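Tartronate semialdehyde reductase (Salmonella typhimurium, PDB 1VPD) probably catalyses the NAD(P)H-dependent reduction of tartronate semialdehyde to D-glycerate, the last of three steps leading there from galactarate, as a member of the 3-hydroxyisobutyrate dehydrogenase-related family. Local coordinates at residues A[56-59]-A[60-64]; A[68-71]-A[72-76]; A[146-149]-A[150-154]; A[268-271]-A[272-275]. All coordinates share one frame; numbering follows the deposited sequence.

Interaction 1 of 4, residues A[56-59]-A[60-64]; sequences KAIA and EQCDV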
loop_
_atom_site.group_PDB
_atom_site.type_symbol
_atom_site.label_atom_id
_atom_site.label_comp_id
_atom_site.label_asym_id
_atom_site.label_seq_id
_atom_site.Cartn_x
_atom_site.Cartn_y
_atom_site.Cartn_z
ATOM N N LYS A 56 2.228 22.631 2.868
ATOM C CA LYS A 56 3.260 23.656 2.853
ATOM C C LYS A 56 3.747 23.951 4.275
ATOM O O LYS A 56 4.948 24.007 4.522
ATOM C CB LYS A 56 2.724 24.925 2.190
ATOM C CG LYS A 56 3.573 26.198 2.412
ATOM C CD LYS A 56 3.001 27.384 1.659
ATOM C CE LYS A 56 3.902 28.622 1.805
ATOM N NZ LYS A 56 3.302 29.791 1.130
ATOM N N ALA A 57 2.812 24.113 5.207
ATOM C CA ALA A 57 3.171 24.388 6.601
ATOM C C ALA A 57 3.855 23.209 7.261
ATOM O O ALA A 57 4.743 23.381 8.082
ATOM C CB ALA A 57 1.951 24.797 7.403
ATOM N N ILE A 58 3.462 21.987 6.902
ATOM C CA ILE A 58 4.185 20.825 7.401
ATOM C C ILE A 58 5.633 20.856 6.908
ATOM O O ILE A 58 6.552 20.638 7.681
ATOM C CB ILE A 58 3.448 19.531 6.997
ATOM C CG1 ILE A 58 2.152 19.458 7.813
ATOM C CG2 ILE A 58 4.310 18.319 7.259
ATOM C CD1 ILE A 58 1.269 18.305 7.497
ATOM N N ALA A 59 5.826 21.173 5.633
ATOM C CA ALA A 59 7.153 21.203 5.047
ATOM C C ALA A 59 8.012 22.327 5.640
ATOM O O ALA A 59 9.219 22.183 5.753
ATOM C CB ALA A 59 7.051 21.363 3.546
ATOM N N GLU A 60 7.387 23.427 6.029
ATOM C CA GLU A 60 8.107 24.531 6.688
ATOM C C GLU A 60 8.691 24.122 8.042
ATOM O O GLU A 60 9.710 24.667 8.488
ATOM C CB GLU A 60 7.177 25.737 6.842
ATOM C CG GLU A 60 6.952 26.455 5.526
ATOM C CD GLU A 60 5.847 27.492 5.530
ATOM O OE1 GLU A 60 4.938 27.449 6.379
ATOM O OE2 GLU A 60 5.886 28.352 4.624
ATOM N N GLN A 61 8.052 23.159 8.697
ATOM C CA GLN A 61 8.409 22.722 10.037
ATOM C C GLN A 61 9.203 21.419 10.127
ATOM O O GLN A 61 9.764 21.122 11.180
ATOM C CB GLN A 61 7.137 22.543 10.865
ATOM C CG GLN A 61 6.299 23.796 11.025
ATOM C CD GLN A 61 4.964 23.479 11.657
ATOM O OE1 GLN A 61 4.894 22.668 12.576
ATOM N NE2 GLN A 61 3.916 24.110 11.175
ATOM N N CYS A 62 9.230 20.626 9.055
ATOM C CA CYS A 62 9.780 19.267 9.115
ATOM C C CYS A 62 10.864 19.078 8.071
ATOM O O CYS A 62 10.672 19.468 6.929
ATOM C CB CYS A 62 8.667 18.228 8.870
ATOM S SG CYS A 62 7.308 18.295 10.057
ATOM N N ASP A 63 11.980 18.470 8.448
ATOM C CA ASP A 63 13.087 18.231 7.509
ATOM C C ASP A 63 12.845 16.985 6.670
ATOM O O ASP A 63 13.548 16.757 5.690
ATOM C CB ASP A 63 14.402 17.989 8.253
ATOM C CG ASP A 63 14.927 19.221 8.969
ATOM O OD1 ASP A 63 14.753 20.355 8.469
ATOM O OD2 ASP A 63 15.553 19.111 10.039
ATOM N N VAL A 64 11.914 16.157 7.126
ATOM C CA VAL A 64 11.511 14.943 6.400
ATOM C C VAL A 64 10.001 14.794 6.518
ATOM O O VAL A 64 9.413 15.057 7.578
ATOM C CB VAL A 64 12.260 13.680 6.902
ATOM C CG1 VAL A 64 11.955 13.398 8.369
ATOM C CG2 VAL A 64 11.928 12.448 6.024
#
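Different first torsions bring Lys56 and Glu60 together: CG of Lys56 stands anti to its own nitrogen (chi1 165°), whereas CG of Glu60 stands anti to its carbonyl carbon (chi1 -74°), and the two extended chains then cross at a slant one helical turn apart. What meets is aliphatic carbon and carboxylate, with CE of Lys56 3.5 Å from OE2 of Glu60. The charged ends do not close a salt bridge, since NZ of Lys56 remains 4.6 Å from OE2 of Glu60, although the attraction between them probably still favours this pairing. The other carboxylate oxygen, OE1 of Glu60, turns back over the helix and lies 3.5 Å from CA of Ala57.

On the buried side, the CG2 branch of Ile58 comes within 4.1 Å of SG of Cys62. That sulfur also rests 3.4 Å from the carbonyl O of Ile58, so the cysteine folds against the last turn of the helix. Ile58 and Cys62 both reach Val32 of strand 30-34.

The backbone changes as the helix finishes. Glu60 N donates to Lys56 O at 2.9 Å, an ordinary i to i+4 bond. Gln61 N instead has its better bond to Ile58 O, at 3.1 Å, and only a weak one to Ala57 O. This shift to an i to i+3 bond accompanies the final turn of helix 55-61, where Cys62 leaves helical geometry and the chain enters strand 64-67 of the Rossmann-type dinucleotide-binding domain.

Interaction 2 of 4, residues A[68-71]-A[72-76]; sequences MLPN and SPHVK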
loop_
_atom_site.group_PDB
_atom_site.type_symbol
_atom_site.label_atom_id
_atom_site.label_comp_id
_atom_site.label_asym_id
_atom_site.label_seq_id
_atom_site.Cartn_x
_atom_site.Cartn_y
_atom_site.Cartn_z
HETATM N N MSE A 68 1.452 9.039 2.590
HETATM C CA MSE A 68 0.821 7.733 2.406
HETATM C C MSE A 68 -0.550 8.012 1.808
HETATM O O MSE A 68 -1.532 8.210 2.525
HETATM C CB MSE A 68 0.749 6.954 3.726
HETATM C CG MSE A 68 0.042 5.575 3.685
HETATM SE SE MSE A 68 0.578 4.548 2.204
HETATM C CE MSE A 68 1.686 3.286 3.018
ATOM N N LEU A 69 -0.596 8.033 0.476
ATOM C CA LEU A 69 -1.755 8.475 -0.281
ATOM C C LEU A 69 -2.134 7.425 -1.348
ATOM O O LEU A 69 -1.343 6.524 -1.628
ATOM C CB LEU A 69 -1.451 9.825 -0.917
ATOM C CG LEU A 69 -1.130 10.939 0.095
ATOM C CD1 LEU A 69 -0.488 12.146 -0.588
ATOM C CD2 LEU A 69 -2.405 11.329 0.835
ATOM N N PRO A 70 -3.347 7.518 -1.893
ATOM C CA PRO A 70 -3.864 6.440 -2.746
ATOM C C PRO A 70 -3.230 6.260 -4.122
ATOM O O PRO A 70 -3.221 5.121 -4.606
ATOM C CB PRO A 70 -5.349 6.792 -2.923
ATOM C CG PRO A 70 -5.642 7.955 -2.098
ATOM C CD PRO A 70 -4.367 8.551 -1.644
ATOM N N ASN A 71 -2.778 7.334 -4.770
ATOM C CA ASN A 71 -2.381 7.271 -6.174
ATOM C C ASN A 71 -1.583 8.505 -6.585
ATOM O O ASN A 71 -1.441 9.460 -5.792
ATOM C CB ASN A 71 -3.618 7.087 -7.079
ATOM C CG ASN A 71 -4.646 8.158 -6.861
ATOM O OD1 ASN A 71 -4.293 9.316 -6.628
ATOM N ND2 ASN A 71 -5.928 7.782 -6.864
ATOM N N SER A 72 -1.062 8.493 -7.802
ATOM C CA SER A 72 -0.218 9.593 -8.249
ATOM C C SER A 72 -0.904 10.967 -8.232
ATOM O O SER A 72 -0.282 11.924 -7.789
ATOM C CB SER A 72 0.350 9.297 -9.641
ATOM O OG SER A 72 0.871 10.467 -10.240
ATOM N N PRO A 73 -2.139 11.118 -8.726
ATOM C CA PRO A 73 -2.777 12.443 -8.656
ATOM C C PRO A 73 -2.804 13.021 -7.246
ATOM O O PRO A 73 -2.579 14.231 -7.070
ATOM C CB PRO A 73 -4.210 12.188 -9.146
ATOM C CG PRO A 73 -4.077 11.017 -10.059
ATOM C CD PRO A 73 -2.973 10.155 -9.480
ATOM N N HIS A 74 -3.063 12.184 -6.248
ATOM C CA HIS A 74 -3.093 12.664 -4.867
ATOM C C HIS A 74 -1.691 13.088 -4.409
ATOM O O HIS A 74 -1.542 14.138 -3.781
ATOM C CB HIS A 74 -3.607 11.606 -3.897
ATOM C CG HIS A 74 -5.096 11.466 -3.858
ATOM N ND1 HIS A 74 -5.803 10.746 -4.800
ATOM C CD2 HIS A 74 -6.010 11.914 -2.963
ATOM C CE1 HIS A 74 -7.091 10.767 -4.493
ATOM N NE2 HIS A 74 -7.246 11.467 -3.386
ATOM N N VAL A 75 -0.670 12.281 -4.700
ATOM C CA VAL A 75 0.692 12.630 -4.296
ATOM C C VAL A 75 1.136 13.915 -5.006
ATOM O O VAL A 75 1.748 14.784 -4.397
ATOM C CB VAL A 75 1.713 11.493 -4.585
ATOM C CG1 VAL A 75 3.148 11.898 -4.177
ATOM C CG2 VAL A 75 1.319 10.243 -3.842
ATOM N N LYS A 76 0.844 14.025 -6.290
ATOM C CA LYS A 76 1.207 15.223 -7.055
ATOM C C LYS A 76 0.564 16.475 -6.469
ATOM O O LYS A 76 1.220 17.522 -6.355
ATOM C CB LYS A 76 0.831 15.063 -8.522
ATOM C CG LYS A 76 1.763 14.158 -9.296
ATOM C CD LYS A 76 1.442 14.138 -10.779
ATOM C CE LYS A 76 2.427 13.220 -11.520
ATOM N NZ LYS A 76 2.015 13.033 -12.942
#
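Asn71 and His74 form the tight part of this contact, gripping each other through a single oxygen. OD1 of Asn71 accepts from His74 N at 3.1 Å, nearly in line with its own C=O bond, and from His74 ND1 at 2.8 Å. The second donor comes from a different direction, tilted 33° from the amide plane, but the oxygen lies close to the plane of the imidazole. The ring bond fixes ND1 as a donor, and the pair of bonds limits rotation of both the amide and the ring.

Asn71 CG sits between the backbone nitrogen and the carbonyl carbon (chi1 56°), which turns OD1 back over the first turn. Asn71 is thus the N-cap of helix 72-80, its side chain capping His74 N while its carbonyl O takes the first i to i+4 bond, from Val75 N at 3.1 Å. The cap follows strand 64-67 in the Rossmann-type domain, beside the predicted cofactor site: Leu69 touches Gly12 of the glycine-rich turn, and Lys243, a predicted NAD(+)-binding residue, makes a weak hydrogen bond to Pro70 O.

Pro70 covers one face of the imidazole in a CH-pi contact, its CG 3.8 Å from the centroid of the His74 ring and almost directly above it. The packing is looser beneath, where CB of Leu69 approaches CG2 of Val75 only to 4.1 Å and CD1 of Leu69 lies 3.9 Å from CA of Val75. On the more exposed flank lies Pro73, although its CD still comes close to the cap, 3.3 Å from OD1 of Asn71.

Interaction 3 of 4, residues A[146-149]-A[150-154]; sequences AIFD and KYYDL
Phe148 and Tyr152 run side by side from successive turns of helix 145-156, the helical link of a beta-alpha-beta unit between strands 137-142 and 161-166 in the Rossmann-type domain. Among the apolar contacts, CD1 of Tyr152 approaches CZ of Phe148 to 3.9 Å. The Phe148 atom lies near the plane of the tyrosine ring, at its edge, while Tyr152 meets the phenylalanine ring obliquely, so the pair is not a face-to-face stack. Both CG atoms stand anti to their backbone nitrogens (chi1 176° in each), which sends the rings in the same direction, onto Val162 of strand 161-166.

A second apolar pair lies on another side of the helix. CG2 of Ile147 reaches CD2 of Tyr151 at 4.2 Å, and both side chains continue onto Val94 of strand 94-97. Lys150 adds its aliphatic stem, CG lying over the rim of one face of the Tyr151 ring. Of the charged groups, Asp149 turns to Lys145 for a salt bridge.

The backbone bonds record a kink. Lys150 N donates to Ala146 O at 3.0 Å and Tyr151 N to Ile147 O at 3.1 Å, but the next link fails: Tyr152 N points badly for Phe148 O and makes only a weak bond, 3.5 Å long, to Asp149 O. Tyr151 has opened its backbone torsions to phi/psi -110°/15°, separating the turns, and a water enters the gap, donating to Asp149 O at 2.9 Å and accepting from Asp153 N at 3.0 Å.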
loop_
_atom_site.group_PDB
_atom_site.type_symbol
_atom_site.label_atom_id
_atom_site.label_comp_id
_atom_site.label_asym_id
_atom_site.label_seq_id
_atom_site.Cartn_x
_atom_site.Cartn_y
_atom_site.Cartn_z
ATOM N N ALA A 146 22.496 7.235 0.051
ATOM C CA ALA A 146 22.828 8.060 1.212
ATOM C C ALA A 146 21.576 8.486 1.939
ATOM O O ALA A 146 21.563 8.518 3.161
ATOM C CB ALA A 146 23.617 9.265 0.811
ATOM N N ILE A 147 20.524 8.793 1.179
ATOM C CA ILE A 147 19.258 9.230 1.751
ATOM C C ILE A 147 18.539 8.035 2.377
ATOM O O ILE A 147 18.001 8.129 3.481
ATOM C CB ILE A 147 18.390 9.943 0.680
ATOM C CG1 ILE A 147 19.148 11.102 0.010
ATOM C CG2 ILE A 147 17.073 10.413 1.260
ATOM C CD1 ILE A 147 19.458 12.258 0.905
ATOM N N PHE A 148 18.546 6.900 1.676
ATOM C CA PHE A 148 18.069 5.647 2.259
ATOM C C PHE A 148 18.726 5.372 3.621
ATOM O O PHE A 148 18.052 5.086 4.610
ATOM C CB PHE A 148 18.331 4.480 1.284
ATOM C CG PHE A 148 17.963 3.137 1.833
ATOM C CD1 PHE A 148 16.673 2.614 1.638
ATOM C CD2 PHE A 148 18.881 2.390 2.562
ATOM C CE1 PHE A 148 16.328 1.393 2.178
ATOM C CE2 PHE A 148 18.540 1.176 3.098
ATOM C CZ PHE A 148 17.250 0.665 2.900
ATOM N N ASP A 149 20.056 5.449 3.665
ATOM C CA ASP A 149 20.797 5.136 4.883
ATOM C C ASP A 149 20.444 6.107 6.001
ATOM O O ASP A 149 20.275 5.705 7.143
ATOM C CB ASP A 149 22.313 5.181 4.623
ATOM C CG ASP A 149 22.817 3.983 3.865
ATOM O OD1 ASP A 149 22.103 2.950 3.772
ATOM O OD2 ASP A 149 23.944 3.982 3.329
ATOM N N LYS A 150 20.279 7.376 5.656
ATOM C CA LYS A 150 19.978 8.397 6.648
ATOM C C LYS A 150 18.628 8.183 7.317
ATOM O O LYS A 150 18.489 8.427 8.504
ATOM C CB LYS A 150 20.042 9.782 6.022
ATOM C CG LYS A 150 19.802 10.898 7.023
ATOM C CD LYS A 150 20.135 12.240 6.433
ATOM C CE LYS A 150 20.091 13.311 7.516
ATOM N NZ LYS A 150 20.358 14.645 6.932
ATOM N N TYR A 151 17.642 7.686 6.562
ATOM C CA TYR A 151 16.292 7.514 7.077
ATOM C C TYR A 151 15.882 6.060 7.268
ATOM O O TYR A 151 14.717 5.781 7.536
ATOM C CB TYR A 151 15.298 8.286 6.199
ATOM C CG TYR A 151 15.525 9.770 6.331
ATOM C CD1 TYR A 151 15.168 10.425 7.494
ATOM C CD2 TYR A 151 16.150 10.496 5.330
ATOM C CE1 TYR A 151 15.398 11.785 7.660
ATOM C CE2 TYR A 151 16.386 11.871 5.485
ATOM C CZ TYR A 151 15.995 12.495 6.655
ATOM O OH TYR A 151 16.220 13.831 6.853
ATOM N N TYR A 152 16.852 5.153 7.241
ATOM C CA TYR A 152 16.587 3.741 7.491
ATOM C C TYR A 152 15.888 3.534 8.829
ATOM O O TYR A 152 14.891 2.848 8.897
ATOM C CB TYR A 152 17.884 2.897 7.400
ATOM C CG TYR A 152 17.667 1.443 7.759
ATOM C CD1 TYR A 152 17.306 0.512 6.789
ATOM C CD2 TYR A 152 17.761 1.008 9.077
ATOM C CE1 TYR A 152 17.085 -0.821 7.123
ATOM C CE2 TYR A 152 17.530 -0.310 9.418
ATOM C CZ TYR A 152 17.194 -1.225 8.431
ATOM O OH TYR A 152 16.962 -2.529 8.774
ATOM N N ASP A 153 16.413 4.112 9.915
ATOM C CA ASP A 153 15.820 3.898 11.224
ATOM C C ASP A 153 14.398 4.413 11.300
ATOM O O ASP A 153 13.558 3.792 11.917
ATOM C CB ASP A 153 16.647 4.568 12.334
ATOM C CG ASP A 153 17.983 3.878 12.579
ATOM O OD1 ASP A 153 18.186 2.701 12.204
ATOM O OD2 ASP A 153 18.917 4.465 13.172
ATOM N N LEU A 154 14.131 5.556 10.680
ATOM C CA LEU A 154 12.798 6.133 10.690
ATOM C C LEU A 154 11.829 5.167 9.992
ATOM O O LEU A 154 10.752 4.878 10.501
ATOM C CB LEU A 154 12.799 7.467 9.942
ATOM C CG LEU A 154 11.419 8.107 9.702
ATOM C CD1 LEU A 154 10.704 8.408 11.006
ATOM C CD2 LEU A 154 11.533 9.350 8.857
HETATM O O HOH W 1 19.087 5.568 9.832
#

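Interaction 4 of 4, residues A[268-271]-A[272-275]; sequences MMQA and LRAD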
loop_
_atom_site.group_PDB
_atom_site.type_symbol
_atom_site.label_atom_id
_atom_site.label_comp_id
_atom_site.label_asym_id
_atom_site.label_seq_id
_atom_site.Cartn_x
_atom_site.Cartn_y
_atom_site.Cartn_z
HETATM N N MSE A 268 -11.189 -9.944 -13.877
HETATM C CA MSE A 268 -12.004 -10.382 -12.739
HETATM C C MSE A 268 -12.340 -9.197 -11.822
HETATM O O MSE A 268 -13.503 -9.051 -11.365
HETATM C CB MSE A 268 -11.296 -11.465 -11.906
HETATM C CG MSE A 268 -10.946 -12.715 -12.690
HETATM SE SE MSE A 268 -10.088 -14.000 -11.517
HETATM C CE MSE A 268 -9.435 -15.150 -12.950
HETATM N N MSE A 269 -11.339 -8.373 -11.533
HETATM C CA MSE A 269 -11.554 -7.193 -10.712
HETATM C C MSE A 269 -12.480 -6.179 -11.389
HETATM O O MSE A 269 -13.301 -5.547 -10.699
HETATM C CB MSE A 269 -10.220 -6.559 -10.309
HETATM C CG MSE A 269 -9.402 -7.408 -9.355
HETATM SE SE MSE A 269 -7.955 -6.344 -8.655
HETATM C CE MSE A 269 -7.150 -7.747 -7.548
ATOM N N GLN A 270 -12.419 -6.061 -12.724
ATOM C CA GLN A 270 -13.397 -5.214 -13.442
ATOM C C GLN A 270 -14.830 -5.728 -13.228
ATOM O O GLN A 270 -15.761 -4.939 -12.990
ATOM C CB GLN A 270 -13.056 -5.088 -14.936
ATOM C CG GLN A 270 -11.757 -4.345 -15.184
ATOM C CD GLN A 270 -11.854 -2.845 -14.905
ATOM O OE1 GLN A 270 -12.945 -2.248 -15.011
ATOM N NE2 GLN A 270 -10.726 -2.234 -14.530
ATOM N N ALA A 271 -15.011 -7.045 -13.291
ATOM C CA ALA A 271 -16.315 -7.630 -13.033
ATOM C C ALA A 271 -16.783 -7.335 -11.601
ATOM O O ALA A 271 -17.963 -6.988 -11.395
ATOM C CB ALA A 271 -16.294 -9.137 -13.306
ATOM N N LEU A 272 -15.876 -7.470 -10.631
ATOM C CA LEU A 272 -16.205 -7.194 -9.227
ATOM C C LEU A 272 -16.615 -5.741 -9.021
ATOM O O LEU A 272 -17.613 -5.459 -8.328
ATOM C CB LEU A 272 -15.047 -7.561 -8.317
ATOM C CG LEU A 272 -14.860 -9.065 -8.118
ATOM C CD1 LEU A 272 -13.529 -9.373 -7.514
ATOM C CD2 LEU A 272 -16.007 -9.651 -7.269
ATOM N N ARG A 273 -15.863 -4.818 -9.609
ATOM C CA ARG A 273 -16.207 -3.390 -9.529
ATOM C C ARG A 273 -17.598 -3.124 -10.118
ATOM O O ARG A 273 -18.424 -2.416 -9.511
ATOM C CB ARG A 273 -15.168 -2.556 -10.284
ATOM C CG ARG A 273 -15.576 -1.082 -10.506
ATOM C CD ARG A 273 -14.550 -0.287 -11.299
ATOM N NE ARG A 273 -13.422 0.056 -10.460
ATOM C CZ ARG A 273 -12.305 0.620 -10.897
ATOM N NH1 ARG A 273 -12.158 0.902 -12.177
ATOM N NH2 ARG A 273 -11.324 0.897 -10.039
ATOM N N ALA A 274 -17.868 -3.729 -11.268
ATOM C CA ALA A 274 -19.158 -3.560 -11.940
ATOM C C ALA A 274 -20.311 -4.144 -11.114
ATOM O O ALA A 274 -21.448 -3.696 -11.262
ATOM C CB ALA A 274 -19.121 -4.162 -13.298
ATOM N N ASP A 275 -20.017 -5.127 -10.265
ATOM C CA ASP A 275 -21.010 -5.785 -9.418
ATOM C C ASP A 275 -21.000 -5.267 -7.976
ATOM O O ASP A 275 -21.491 -5.933 -7.066
ATOM C CB ASP A 275 -20.784 -7.289 -9.467
ATOM C CG ASP A 275 -21.993 -8.103 -9.027
ATOM O OD1 ASP A 275 -23.141 -7.644 -9.153
ATOM O OD2 ASP A 275 -21.837 -9.227 -8.526
HETATM O O HOH W 2 -13.767 0.307 -14.585
#
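OE1 of Gln270 takes a hydrogen bond of 2.7 Å from a water, and the same water accepts from NH1 of Arg273 at 3.0 Å, lying in the guanidinium plane at its edge. The water therefore bridges two side chains that run alongside each other but do not bond directly. Their flat ends are nearly perpendicular, 87° apart, and NE2 of Gln270 comes no closer than 4.2 Å to NH1 of Arg273. A bend at the second torsion of Gln270 (chi2 -72°) brings its amide round to the arginine. Arg273 has a second partner, Asp239, which forms a salt bridge with its NE.

Beneath them the helix is regular until its end. Leu272 N donates to Met268 O and Arg273 N to Met269 O, each at 2.9 Å, and Ala274 N follows with Gln270 O; the bond from Asp275 N to Ala271 O is weak, as the chain leaves helical geometry. The stem of Leu272 folds back, its CG 3.5 Å from Met268 O.

In the all-helical C-terminal part, helix 260-274 packs through the selenomethionines Met268 and Met269 against helix 285-293, while Met269, Gln270 and Arg273 touch Ile242 of helix 238-255.

Overall arrangement
All four contacts are local and follow in series, so none encloses or crosses another. Interaction 1 closes the last turn of helix 55-61 and leads into strand 64-67; interaction 2 begins just beyond that strand and starts helix 72-80, their centres 18 Å apart. Interaction 3, much later in sequence, returns to interaction 1 in space: Val64 CB lies 3.7 Å from Tyr151 CE1, joining helix 145-156 to the sheet. These three belong to the Rossmann-type domain. Interaction 4 ends helix 260-274 in the helical part, across the chain's centre from interactions 1 and 3. Its nearest atoms are about 9 Å from interaction 2, with Lys243 close to both.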